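Local coordinates for protein methyltransferase FkbM (Methylobacillus flagellatus KT, PDB 2PY6) that probably catalyses the transfer of a methyl group to an acceptor substrate, at residues A[63-68]-A[91-96]; A[80-85]-A[97-102]. All coordinates share one frame; numbering follows the deposited sequence.

Overall arrangement
Both contacts lie at one edge of the mixed six-stranded sheet in the N-terminal half of the modelled chain, their centres about 12 Å apart. Along the chain their segments alternate: 63-68, 80-85, 91-96, then 97-102. Interaction 1 sets helix 64-68 against the turn that joins strands 92-93 and 96-99. Interaction 2 pairs strand 96-99 with strand 77-82 in parallel and carries on into the start of helix 101-109. The two touch directly where Tyr93 packs on Ala81 with its ring and on Ile98 with its CB. The hairpin is thus held twice, by the helix at its turn and by the sheet along strand 96-99.

Interaction 1: residues A[63-68]-A[91-96]; sequences FGAHLM and ELYYGL
Met68, a selenomethionine, lies against Tyr94 and Leu96. Its CB is 3.6 Å from Tyr94 CG and meets the ring obliquely. CG, anti to the carbonyl carbon (chi1 -57°), stays beside Tyr94 CB at 3.7 Å. The chain then bends at chi2 and chi3. SE approaches Leu96 CD1 at 4.1 Å. CE ends 3.7 Å from Tyr94 O and also meets Leu96 CG, so the Met68 and Leu96 side chains reach each other tip to tip.

One helical turn earlier, Ala65 CB packs on the far end of the Tyr94 ring, 3.2 Å from Tyr94 OH. The two tyrosines also pack together: Tyr94 CD2 lies over the centre of the Tyr93 ring. No direct hydrogen bond crosses the contact. A water bridges it instead, 2.9 Å from Tyr93 OH and weakly bonded to Gly64 N.

Tyr93 to Leu96 form a type I' turn, with Tyr94 and Gly95 at its corners, both at positive phi. Tyr93 N bonds Leu96 O and Leu96 N bonds Tyr93 O, closing a tight hairpin. Met68 and Leu96 both touch Val78, and Tyr93 touches Ala81, so helix 64-68 and the hairpin pack together beside strand 77-82.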
ATOM      1  N   PHE A  63     -15.923   7.940  14.142  1.00 43.17           N
ATOM      2  CA  PHE A  63     -17.331   7.832  14.555  1.00 44.39           C
ATOM      3  C   PHE A  63     -18.199   9.014  14.033  1.00 42.91           C
ATOM      4  O   PHE A  63     -19.336   9.169  14.454  1.00 39.30           O
ATOM      5  CB  PHE A  63     -17.414   7.789  16.106  1.00 47.90           C
ATOM      6  CG  PHE A  63     -17.016   6.448  16.757  1.00 50.43           C
ATOM      7  CD1 PHE A  63     -16.111   5.558  16.166  1.00 56.27           C
ATOM      8  CD2 PHE A  63     -17.489   6.143  18.031  1.00 51.43           C
ATOM      9  CE1 PHE A  63     -15.759   4.363  16.803  1.00 50.45           C
ATOM     10  CE2 PHE A  63     -17.137   4.956  18.676  1.00 54.18           C
ATOM     11  CZ  PHE A  63     -16.271   4.067  18.059  1.00 53.48           C
ATOM     12  N   GLY A  64     -17.687   9.845  13.119  1.00 42.28           N
ATOM     13  CA  GLY A  64     -18.450  11.009  12.607  1.00 43.40           C
ATOM     14  C   GLY A  64     -19.724  10.656  11.851  1.00 44.17           C
ATOM     15  O   GLY A  64     -20.645  11.497  11.720  1.00 43.09           O
ATOM     16  N   ALA A  65     -19.755   9.414  11.343  1.00 43.72           N
ATOM     17  CA  ALA A  65     -20.895   8.867  10.620  1.00 43.08           C
ATOM     18  C   ALA A  65     -22.039   8.648  11.587  1.00 42.81           C
ATOM     19  O   ALA A  65     -23.193   8.746  11.181  1.00 39.14           O
ATOM     20  CB  ALA A  65     -20.528   7.544   9.925  1.00 42.01           C
ATOM     21  N   HIS A  66     -21.709   8.364  12.854  1.00 44.01           N
ATOM     22  CA  HIS A  66     -22.729   8.171  13.880  1.00 47.91           C
ATOM     23  C   HIS A  66     -23.449   9.477  14.238  1.00 48.89           C
ATOM     24  O   HIS A  66     -24.624   9.433  14.606  1.00 50.36           O
ATOM     25  CB  HIS A  66     -22.161   7.520  15.139  1.00 49.12           C
ATOM     26  CG  HIS A  66     -21.672   6.118  14.940  1.00 52.58           C
ATOM     27  ND1 HIS A  66     -22.516   5.074  14.620  1.00 54.19           N
ATOM     28  CD2 HIS A  66     -20.438   5.575  15.083  1.00 52.51           C
ATOM     29  CE1 HIS A  66     -21.817   3.954  14.544  1.00 58.13           C
ATOM     30  NE2 HIS A  66     -20.553   4.230  14.822  1.00 60.81           N
ATOM     31  N   LEU A  67     -22.760  10.621  14.155  1.00 49.26           N
ATOM     32  CA  LEU A  67     -23.399  11.925  14.403  1.00 49.16           C
ATOM     33  C   LEU A  67     -24.261  12.368  13.211  1.00 49.22           C
ATOM     34  O   LEU A  67     -25.340  12.959  13.395  1.00 47.95           O
ATOM     35  CB  LEU A  67     -22.363  13.024  14.711  1.00 51.60           C
ATOM     36  CG  LEU A  67     -22.923  14.473  14.729  1.00 50.38           C
ATOM     37  CD1 LEU A  67     -24.002  14.653  15.825  1.00 55.38           C
ATOM     38  CD2 LEU A  67     -21.853  15.537  14.860  1.00 49.83           C
HETATM   39  N   MSE A  68     -23.764  12.125  11.994  1.00 50.40           N
HETATM   40  CA  MSE A  68     -24.479  12.491  10.752  1.00 51.42           C
HETATM   41  C   MSE A  68     -25.732  11.616  10.457  1.00 52.96           C
HETATM   42  O   MSE A  68     -26.739  12.131   9.949  1.00 52.22           O
HETATM   43  CB  MSE A  68     -23.506  12.519   9.553  1.00 48.73           C
HETATM   44  CG  MSE A  68     -22.313  13.484   9.765  1.00 48.18           C
HETATM   45 SE   MSE A  68     -22.789  15.319  10.360  0.75 34.25          SE
HETATM   46  CE  MSE A  68     -23.794  15.902   8.819  1.00 27.73           C
ATOM     47  N   GLU A  91     -15.346  15.972  -3.074  1.00 25.83           N
ATOM     48  CA  GLU A  91     -16.259  15.074  -2.382  1.00 27.80           C
ATOM     49  C   GLU A  91     -16.729  15.721  -1.086  1.00 26.79           C
ATOM     50  O   GLU A  91     -16.008  16.525  -0.471  1.00 25.73           O
ATOM     51  CB  GLU A  91     -15.591  13.713  -2.068  1.00 25.05           C
ATOM     52  CG  GLU A  91     -15.272  12.898  -3.326  1.00 33.04           C
ATOM     53  CD  GLU A  91     -14.457  11.638  -3.058  1.00 31.85           C
ATOM     54  OE1 GLU A  91     -14.240  11.268  -1.892  1.00 45.88           O
ATOM     55  OE2 GLU A  91     -14.026  11.021  -4.035  1.00 46.79           O
ATOM     56  N   LEU A  92     -17.964  15.375  -0.724  1.00 28.16           N
ATOM     57  CA  LEU A  92     -18.612  15.848   0.493  1.00 29.70           C
ATOM     58  C   LEU A  92     -18.573  14.717   1.519  1.00 30.00           C
ATOM     59  O   LEU A  92     -18.469  13.546   1.157  1.00 30.93           O
ATOM     60  CB  LEU A  92     -20.056  16.284   0.196  1.00 28.79           C
ATOM     61  CG  LEU A  92     -20.218  17.412  -0.841  1.00 31.39           C
ATOM     62  CD1 LEU A  92     -21.688  17.715  -1.066  1.00 32.02           C
ATOM     63  CD2 LEU A  92     -19.478  18.698  -0.469  1.00 31.76           C
ATOM     64  N   TYR A  93     -18.604  15.069   2.797  1.00 34.17           N
ATOM     65  CA  TYR A  93     -18.649  14.073   3.855  1.00 36.19           C
ATOM     66  C   TYR A  93     -20.022  14.224   4.526  1.00 35.79           C
ATOM     67  O   TYR A  93     -20.226  15.132   5.320  1.00 33.68           O
ATOM     68  CB  TYR A  93     -17.503  14.283   4.830  1.00 37.72           C
ATOM     69  CG  TYR A  93     -17.438  13.234   5.924  1.00 37.00           C
ATOM     70  CD1 TYR A  93     -17.024  11.943   5.648  1.00 36.58           C
ATOM     71  CD2 TYR A  93     -17.797  13.537   7.233  1.00 39.99           C
ATOM     72  CE1 TYR A  93     -16.956  10.975   6.653  1.00 39.72           C
ATOM     73  CE2 TYR A  93     -17.733  12.570   8.244  1.00 43.80           C
ATOM     74  CZ  TYR A  93     -17.305  11.297   7.950  1.00 40.54           C
ATOM     75  OH  TYR A  93     -17.255  10.326   8.954  1.00 46.38           O
ATOM     76  N   TYR A  94     -20.957  13.338   4.176  1.00 36.07           N
ATOM     77  CA  TYR A  94     -22.366  13.417   4.631  1.00 36.66           C
ATOM     78  C   TYR A  94     -22.922  14.808   4.311  1.00 35.69           C
ATOM     79  O   TYR A  94     -23.491  15.477   5.175  1.00 39.89           O
ATOM     80  CB  TYR A  94     -22.532  13.025   6.115  1.00 36.04           C
ATOM     81  CG  TYR A  94     -22.197  11.568   6.330  1.00 39.82           C
ATOM     82  CD1 TYR A  94     -23.111  10.561   5.980  1.00 38.33           C
ATOM     83  CD2 TYR A  94     -20.957  11.185   6.818  1.00 39.01           C
ATOM     84  CE1 TYR A  94     -22.787   9.205   6.140  1.00 44.02           C
ATOM     85  CE2 TYR A  94     -20.630   9.836   6.993  1.00 40.58           C
ATOM     86  CZ  TYR A  94     -21.537   8.856   6.647  1.00 41.93           C
ATOM     87  OH  TYR A  94     -21.192   7.537   6.796  1.00 36.96           O
ATOM     88  N   GLY A  95     -22.700  15.246   3.069  1.00 32.38           N
ATOM     89  CA  GLY A  95     -23.140  16.554   2.607  1.00 29.67           C
ATOM     90  C   GLY A  95     -22.267  17.713   3.035  1.00 29.62           C
ATOM     91  O   GLY A  95     -22.507  18.844   2.630  1.00 28.73           O
ATOM     92  N   LEU A  96     -21.244  17.457   3.845  1.00 32.28           N
ATOM     93  CA  LEU A  96     -20.392  18.530   4.335  1.00 30.32           C
ATOM     94  C   LEU A  96     -19.158  18.787   3.447  1.00 28.35           C
ATOM     95  O   LEU A  96     -18.545  17.858   2.945  1.00 25.11           O
ATOM     96  CB  LEU A  96     -19.878  18.195   5.741  1.00 29.91           C
ATOM     97  CG  LEU A  96     -20.830  17.821   6.882  1.00 33.26           C
ATOM     98  CD1 LEU A  96     -20.015  17.217   8.052  1.00 32.46           C
ATOM     99  CD2 LEU A  96     -21.671  18.986   7.311  1.00 29.60           C
TER
HETATM  100  O   HOH W   1     -15.534  10.981  11.130  1.00 29.30           O

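Interaction 2: residues A[80-85]-A[97-102]; sequences AAVDDF and PIISTD
Ala81 pairs with Ile98 and Val82 with Ile99 in two parallel bridges between strands 77-82 and 96-99. Three backbone hydrogen bonds hold them: Ala81 N to Pro97 O, Ile99 N to Ala81 O at 2.8 Å, and Asp83 N to Ile99 O.

Most apolar contact is on the Val82 and Ile99 face. Val82 CG2 packs on Ile99 CG1 at 3.7 Å, while Ile99 CD1 reaches Ala80 CB. Val82 CG1, anti to its own backbone N (chi1 175°), comes to 3.6 Å from Thr101 OG1. Asp83 CB meets Ile98 CG2.

Asp84 OD1 accepts from Thr101 N at 2.7 Å, nearly straight at 168°, and Asp84 OD2 from Thr101 OG1 at 2.6 Å. Both donors come from the syn side, about 30° out of the carboxylate plane. OD1 also bonds Tyr87 OH of the third subunit.

An alanine at Asp84 would probably leave Thr101 N and OG1 without these acceptors and Tyr87 OH of the third subunit without this bond. The carboxylate ties the loop after strand 77-82 to the first turn of helix 101-109. Its charge may be eased by the helix N-terminus, where Ser100 OG caps Arg103 N and also bonds Asp102 OD2 of the third subunit.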
ATOM      1  N   ALA A  80     -18.577  21.488   8.434  1.00 26.92           N
ATOM      2  CA  ALA A  80     -17.490  20.944   7.610  1.00 24.09           C
ATOM      3  C   ALA A  80     -16.860  19.784   8.283  1.00 26.67           C
ATOM      4  O   ALA A  80     -17.109  19.549   9.468  1.00 26.95           O
ATOM      5  CB  ALA A  80     -16.415  22.032   7.385  1.00 25.53           C
ATOM      6  N   ALA A  81     -16.036  19.071   7.516  1.00 28.72           N
ATOM      7  CA  ALA A  81     -15.214  17.982   8.022  1.00 28.78           C
ATOM      8  C   ALA A  81     -13.812  18.272   7.535  1.00 29.05           C
ATOM      9  O   ALA A  81     -13.629  18.722   6.402  1.00 26.79           O
ATOM     10  CB  ALA A  81     -15.692  16.615   7.541  1.00 29.90           C
ATOM     11  N   VAL A  82     -12.844  18.016   8.410  1.00 27.38           N
ATOM     12  CA  VAL A  82     -11.458  18.247   8.140  1.00 27.01           C
ATOM     13  C   VAL A  82     -10.780  16.974   7.731  1.00 26.78           C
ATOM     14  O   VAL A  82     -10.865  15.952   8.412  1.00 26.76           O
ATOM     15  CB  VAL A  82     -10.725  18.841   9.379  1.00 26.94           C
ATOM     16  CG1 VAL A  82      -9.267  18.964   9.121  1.00 29.82           C
ATOM     17  CG2 VAL A  82     -11.302  20.188   9.711  1.00 28.19           C
ATOM     18  N   ASP A  83     -10.103  17.044   6.599  1.00 28.50           N
ATOM     19  CA  ASP A  83      -9.289  15.925   6.112  1.00 31.32           C
ATOM     20  C   ASP A  83      -8.280  16.482   5.080  1.00 28.55           C
ATOM     21  O   ASP A  83      -8.631  16.804   3.930  1.00 28.01           O
ATOM     22  CB  ASP A  83     -10.142  14.790   5.519  1.00 30.23           C
ATOM     23  CG  ASP A  83      -9.331  13.491   5.268  1.00 33.91           C
ATOM     24  OD1 ASP A  83      -8.089  13.541   5.027  1.00 34.81           O
ATOM     25  OD2 ASP A  83      -9.953  12.399   5.317  1.00 40.21           O
ATOM     26  N   ASP A  84      -7.034  16.604   5.528  1.00 28.02           N
ATOM     27  CA  ASP A  84      -5.921  17.126   4.711  1.00 29.93           C
ATOM     28  C   ASP A  84      -5.565  16.257   3.496  1.00 28.28           C
ATOM     29  O   ASP A  84      -4.901  16.734   2.585  1.00 27.75           O
ATOM     30  CB  ASP A  84      -4.648  17.307   5.565  1.00 29.25           C
ATOM     31  CG  ASP A  84      -4.773  18.430   6.585  1.00 33.95           C
ATOM     32  OD1 ASP A  84      -5.282  19.506   6.220  1.00 27.25           O
ATOM     33  OD2 ASP A  84      -4.333  18.251   7.745  1.00 32.50           O
ATOM     34  N   PHE A  85      -6.003  15.001   3.501  1.00 28.56           N
ATOM     35  CA  PHE A  85      -5.737  14.063   2.426  1.00 31.87           C
ATOM     36  C   PHE A  85      -6.865  14.019   1.416  1.00 29.58           C
ATOM     37  O   PHE A  85      -6.754  13.315   0.438  1.00 27.98           O
ATOM     38  CB  PHE A  85      -5.530  12.677   3.028  1.00 34.86           C
ATOM     39  CG  PHE A  85      -4.522  12.667   4.158  1.00 40.06           C
ATOM     40  CD1 PHE A  85      -3.188  12.652   3.870  1.00 43.11           C
ATOM     41  CD2 PHE A  85      -4.916  12.689   5.486  1.00 52.78           C
ATOM     42  CE1 PHE A  85      -2.233  12.645   4.839  1.00 42.21           C
ATOM     43  CE2 PHE A  85      -3.968  12.697   6.492  1.00 54.41           C
ATOM     44  CZ  PHE A  85      -2.612  12.668   6.160  1.00 49.85           C
ATOM     45  N   PRO A  97     -18.747  20.056   3.314  1.00 28.17           N
ATOM     46  CA  PRO A  97     -17.492  20.270   2.606  1.00 27.15           C
ATOM     47  C   PRO A  97     -16.314  19.666   3.386  1.00 28.16           C
ATOM     48  O   PRO A  97     -16.376  19.575   4.616  1.00 25.79           O
ATOM     49  CB  PRO A  97     -17.391  21.798   2.506  1.00 29.08           C
ATOM     50  CG  PRO A  97     -18.338  22.339   3.505  1.00 27.98           C
ATOM     51  CD  PRO A  97     -19.397  21.313   3.719  1.00 29.28           C
ATOM     52  N   ILE A  98     -15.294  19.197   2.664  1.00 26.19           N
ATOM     53  CA  ILE A  98     -14.084  18.657   3.280  1.00 24.56           C
ATOM     54  C   ILE A  98     -13.034  19.757   3.163  1.00 24.01           C
ATOM     55  O   ILE A  98     -12.740  20.223   2.076  1.00 25.29           O
ATOM     56  CB  ILE A  98     -13.628  17.318   2.644  1.00 24.65           C
ATOM     57  CG1 ILE A  98     -14.754  16.278   2.784  1.00 25.82           C
ATOM     58  CG2 ILE A  98     -12.325  16.774   3.317  1.00 23.73           C
ATOM     59  CD1 ILE A  98     -14.409  14.941   2.260  1.00 24.70           C
ATOM     60  N   ILE A  99     -12.497  20.178   4.307  1.00 25.35           N
ATOM     61  CA  ILE A  99     -11.526  21.268   4.400  1.00 25.00           C
ATOM     62  C   ILE A  99     -10.195  20.808   5.002  1.00 26.74           C
ATOM     63  O   ILE A  99     -10.089  19.710   5.531  1.00 25.08           O
ATOM     64  CB  ILE A  99     -12.090  22.449   5.217  1.00 26.96           C
ATOM     65  CG1 ILE A  99     -12.337  22.064   6.678  1.00 23.19           C
ATOM     66  CG2 ILE A  99     -13.379  23.017   4.526  1.00 25.24           C
ATOM     67  CD1 ILE A  99     -12.759  23.228   7.573  1.00 25.15           C
ATOM     68  N   SER A 100      -9.170  21.635   4.846  1.00 26.20           N
ATOM     69  CA  SER A 100      -7.854  21.355   5.397  1.00 27.29           C
ATOM     70  C   SER A 100      -7.821  21.757   6.870  1.00 24.60           C
ATOM     71  O   SER A 100      -8.663  22.521   7.338  1.00 26.44           O
ATOM     72  CB  SER A 100      -6.777  22.159   4.634  1.00 26.59           C
ATOM     73  OG  SER A 100      -6.858  23.550   4.948  1.00 27.68           O
ATOM     74  N   THR A 101      -6.848  21.259   7.608  1.00 23.63           N
ATOM     75  CA  THR A 101      -6.711  21.644   8.991  1.00 23.85           C
ATOM     76  C   THR A 101      -6.415  23.135   9.105  1.00 24.77           C
ATOM     77  O   THR A 101      -6.886  23.773  10.055  1.00 26.96           O
ATOM     78  CB  THR A 101      -5.587  20.874   9.702  1.00 27.11           C
ATOM     79  OG1 THR A 101      -5.762  19.469   9.498  1.00 23.96           O
ATOM     80  CG2 THR A 101      -5.579  21.188  11.205  1.00 26.29           C
ATOM     81  N   ASP A 102      -5.609  23.680   8.173  1.00 25.97           N
ATOM     82  CA  ASP A 102      -5.338  25.123   8.147  1.00 27.43           C
ATOM     83  C   ASP A 102      -6.620  25.950   7.952  1.00 27.98           C
ATOM     84  O   ASP A 102      -6.759  26.998   8.552  1.00 29.17           O
ATOM     85  CB  ASP A 102      -4.300  25.511   7.074  1.00 25.96           C
ATOM     86  CG  ASP A 102      -2.858  25.204   7.485  1.00 28.77           C
ATOM     87  OD1 ASP A 102      -2.573  24.945   8.694  1.00 30.82           O
ATOM     88  OD2 ASP A 102      -1.987  25.236   6.585  1.00 25.93           O
TER